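Local coordinates for protein N-acetylglucosamine-specific lectin (Saxidomus purpuratus, PDB 6M5M) that binds N-acetylglucosamine and N-acetylgalactosamine, probably in a calcium-dependent manner, at a site beside a calcium ion in its C-type lectin domain, at residues D120-C125 / W138-D143. Sequence-based numbering, arbitrary orientation.
With CA (calcium ion), chain H; NAG (2-acetamido-2-deoxy-beta-D-glucopyranose), chain G.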
# COMPACT_ATOMS: atom_id res chain seq x y z
N ASP B 120 -19.93 10.36 -0.79
CA ASP B 120 -21.10 10.90 -1.50
C ASP B 120 -20.80 11.02 -3.00
O ASP B 120 -21.75 11.43 -3.75
CB ASP B 120 -21.61 12.20 -0.87
CG ASP B 120 -22.01 12.06 0.59
OD1 ASP B 120 -23.05 11.46 0.84
OD2 ASP B 120 -21.32 12.66 1.49
N ASN B 121 -19.55 10.80 -3.39
CA ASN B 121 -19.08 10.81 -4.81
C ASN B 121 -19.26 12.21 -5.40
O ASN B 121 -19.89 12.34 -6.46
CB ASN B 121 -19.81 9.75 -5.63
CG ASN B 121 -19.69 8.37 -5.03
OD1 ASN B 121 -18.59 7.87 -4.85
ND2 ASN B 121 -20.80 7.75 -4.69
N ASN B 122 -18.70 13.25 -4.77
CA ASN B 122 -18.89 14.66 -5.19
C ASN B 122 -17.57 15.14 -5.77
O ASN B 122 -17.51 16.30 -6.06
CB ASN B 122 -19.42 15.55 -4.06
CG ASN B 122 -18.59 15.43 -2.80
OD1 ASN B 122 -17.38 15.27 -2.91
ND2 ASN B 122 -19.22 15.40 -1.63
N LYS B 123 -16.61 14.23 -5.98
CA LYS B 123 -15.28 14.52 -6.57
C LYS B 123 -14.56 15.62 -5.81
O LYS B 123 -13.88 16.44 -6.46
CB LYS B 123 -15.40 14.93 -8.03
CG LYS B 123 -15.91 13.79 -8.90
CD LYS B 123 -16.11 14.23 -10.31
CE LYS B 123 -16.81 13.19 -11.14
NZ LYS B 123 -16.49 13.42 -12.56
N GLY B 124 -14.58 15.53 -4.50
CA GLY B 124 -14.02 16.57 -3.62
C GLY B 124 -12.88 16.07 -2.78
O GLY B 124 -12.09 15.25 -3.25
N CYS B 125 -12.78 16.62 -1.56
CA CYS B 125 -11.62 16.50 -0.67
C CYS B 125 -12.04 15.78 0.61
O CYS B 125 -13.17 15.97 1.04
CB CYS B 125 -11.07 17.89 -0.40
SG CYS B 125 -10.25 18.52 -1.89
N TRP B 138 -14.09 8.84 7.40
CA TRP B 138 -13.77 9.68 6.23
C TRP B 138 -15.08 10.12 5.58
O TRP B 138 -16.06 9.32 5.53
CB TRP B 138 -12.90 8.99 5.21
CG TRP B 138 -11.58 8.44 5.66
CD1 TRP B 138 -10.91 8.61 6.84
CD2 TRP B 138 -10.79 7.57 4.85
NE1 TRP B 138 -9.75 7.87 6.82
CE2 TRP B 138 -9.62 7.28 5.59
CE3 TRP B 138 -10.96 7.04 3.56
CZ2 TRP B 138 -8.64 6.43 5.07
CZ3 TRP B 138 -9.98 6.22 3.05
CH2 TRP B 138 -8.85 5.93 3.80
N ASN B 139 -15.05 11.34 5.08
CA ASN B 139 -16.15 11.93 4.28
C ASN B 139 -15.50 12.74 3.15
O ASN B 139 -14.39 13.25 3.37
CB ASN B 139 -16.98 12.82 5.19
CG ASN B 139 -17.78 13.82 4.40
OD1 ASN B 139 -18.77 13.43 3.81
ND2 ASN B 139 -17.35 15.09 4.43
N ASP B 140 -16.19 12.95 2.03
CA ASP B 140 -15.70 13.78 0.92
C ASP B 140 -16.53 15.06 0.88
O ASP B 140 -17.76 14.98 0.92
CB ASP B 140 -15.77 13.03 -0.42
CG ASP B 140 -17.08 12.34 -0.77
OD1 ASP B 140 -17.93 12.04 0.12
OD2 ASP B 140 -17.27 12.11 -1.96
N HIS B 141 -15.88 16.20 0.77
CA HIS B 141 -16.60 17.49 0.70
C HIS B 141 -16.40 18.07 -0.68
O HIS B 141 -15.25 18.06 -1.19
CB HIS B 141 -16.09 18.44 1.85
CG HIS B 141 -16.93 19.66 2.00
ND1 HIS B 141 -18.25 19.60 2.46
CD2 HIS B 141 -16.69 20.96 1.75
CE1 HIS B 141 -18.77 20.82 2.46
NE2 HIS B 141 -17.83 21.66 2.03
N VAL B 142 -17.45 18.66 -1.26
CA VAL B 142 -17.40 19.14 -2.67
C VAL B 142 -16.50 20.36 -2.79
O VAL B 142 -15.87 20.58 -3.86
CB VAL B 142 -18.83 19.43 -3.19
CG1 VAL B 142 -19.43 20.68 -2.54
CG2 VAL B 142 -18.80 19.55 -4.71
N ASP B 143 -16.38 21.14 -1.72
CA ASP B 143 -15.67 22.43 -1.74
C ASP B 143 -14.30 22.28 -1.10
O ASP B 143 -14.21 22.29 0.16
CB ASP B 143 -16.48 23.55 -1.10
CG ASP B 143 -15.72 24.89 -0.99
OD1 ASP B 143 -14.68 25.08 -1.72
OD2 ASP B 143 -16.19 25.75 -0.20
CA CA H . -19.57 14.14 1.59
C1 NAG G . -20.96 17.99 6.53
C2 NAG G . -19.64 17.79 5.85
C3 NAG G . -20.34 17.45 4.49
C4 NAG G . -21.25 16.28 4.69
C5 NAG G . -22.17 16.48 5.85
C6 NAG G . -23.09 15.31 6.10
C7 NAG G . -17.44 18.70 5.75
C8 NAG G . -16.69 19.94 5.51
N2 NAG G . -18.74 18.89 5.78
O1 NAG G . -21.53 19.07 7.19
O3 NAG G . -19.49 17.08 3.50
O4 NAG G . -22.09 16.13 3.55
O5 NAG G . -21.36 16.78 7.01
O6 NAG G . -22.35 14.09 6.19
O7 NAG G . -16.90 17.58 5.88
O HOH W 1 -14.93 19.07 -6.10
O HOH W 2 -21.07 15.85 0.77
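Asp140 pushes its carboxylate under the turn of 120-125, where backbone N-H groups converge on it. A nearly straight bond runs from Asp120 N to Asp140 OD1 (2.8 Å), received on the syn lone pair; OD2 takes two weak ones, from Asn121 N and Asn122 N. CG of Asp140 sits between its own backbone N and carbonyl carbon (chi1 49°), which turns the acid toward the turn while its backbone O, 2.1 Å from the calcium ion, remains a metal ligand. That same O of Asp140 also accepts a nearly linear bond from Asn122 ND2 (3.0 Å), which arrives from above the carbonyl plane. Asp120 OD2, Asn139 OD1 and a water join in binding the metal; Asp120 OD2 is also hydrogen-bonded to Lys118 NZ.

This is the calcium-centred sugar site of the C-type lectin domain. No sugar oxygen is among the metal's ligands here; the calcium-bound water hydrogen-bonds O4 of the N-acetylglucosamine (3.0 Å). Sugar O3 accepts from Asn139 ND2 at 3.1 Å and pairs with His141 ND1 at 3.0 Å, the latter in the ring plane. The sugar's acetyl methyl C8 lies over one face of the His141 imidazole, offset toward the rim, while NE2 is hydrogen-bonded to Thr147 OG1. Lys118 NZ also bonds the sugar.

Next to the site, Cys125 N bonds to His141 O (2.9 Å) and His141 N to Cys125 O (2.7 Å), an antiparallel hydrogen-bonded pair. This pairing starts the run of strand 125-131 alongside 137-141, outermost in its sheet within this chain; strand 87-95 flanks 125-131 on its other side.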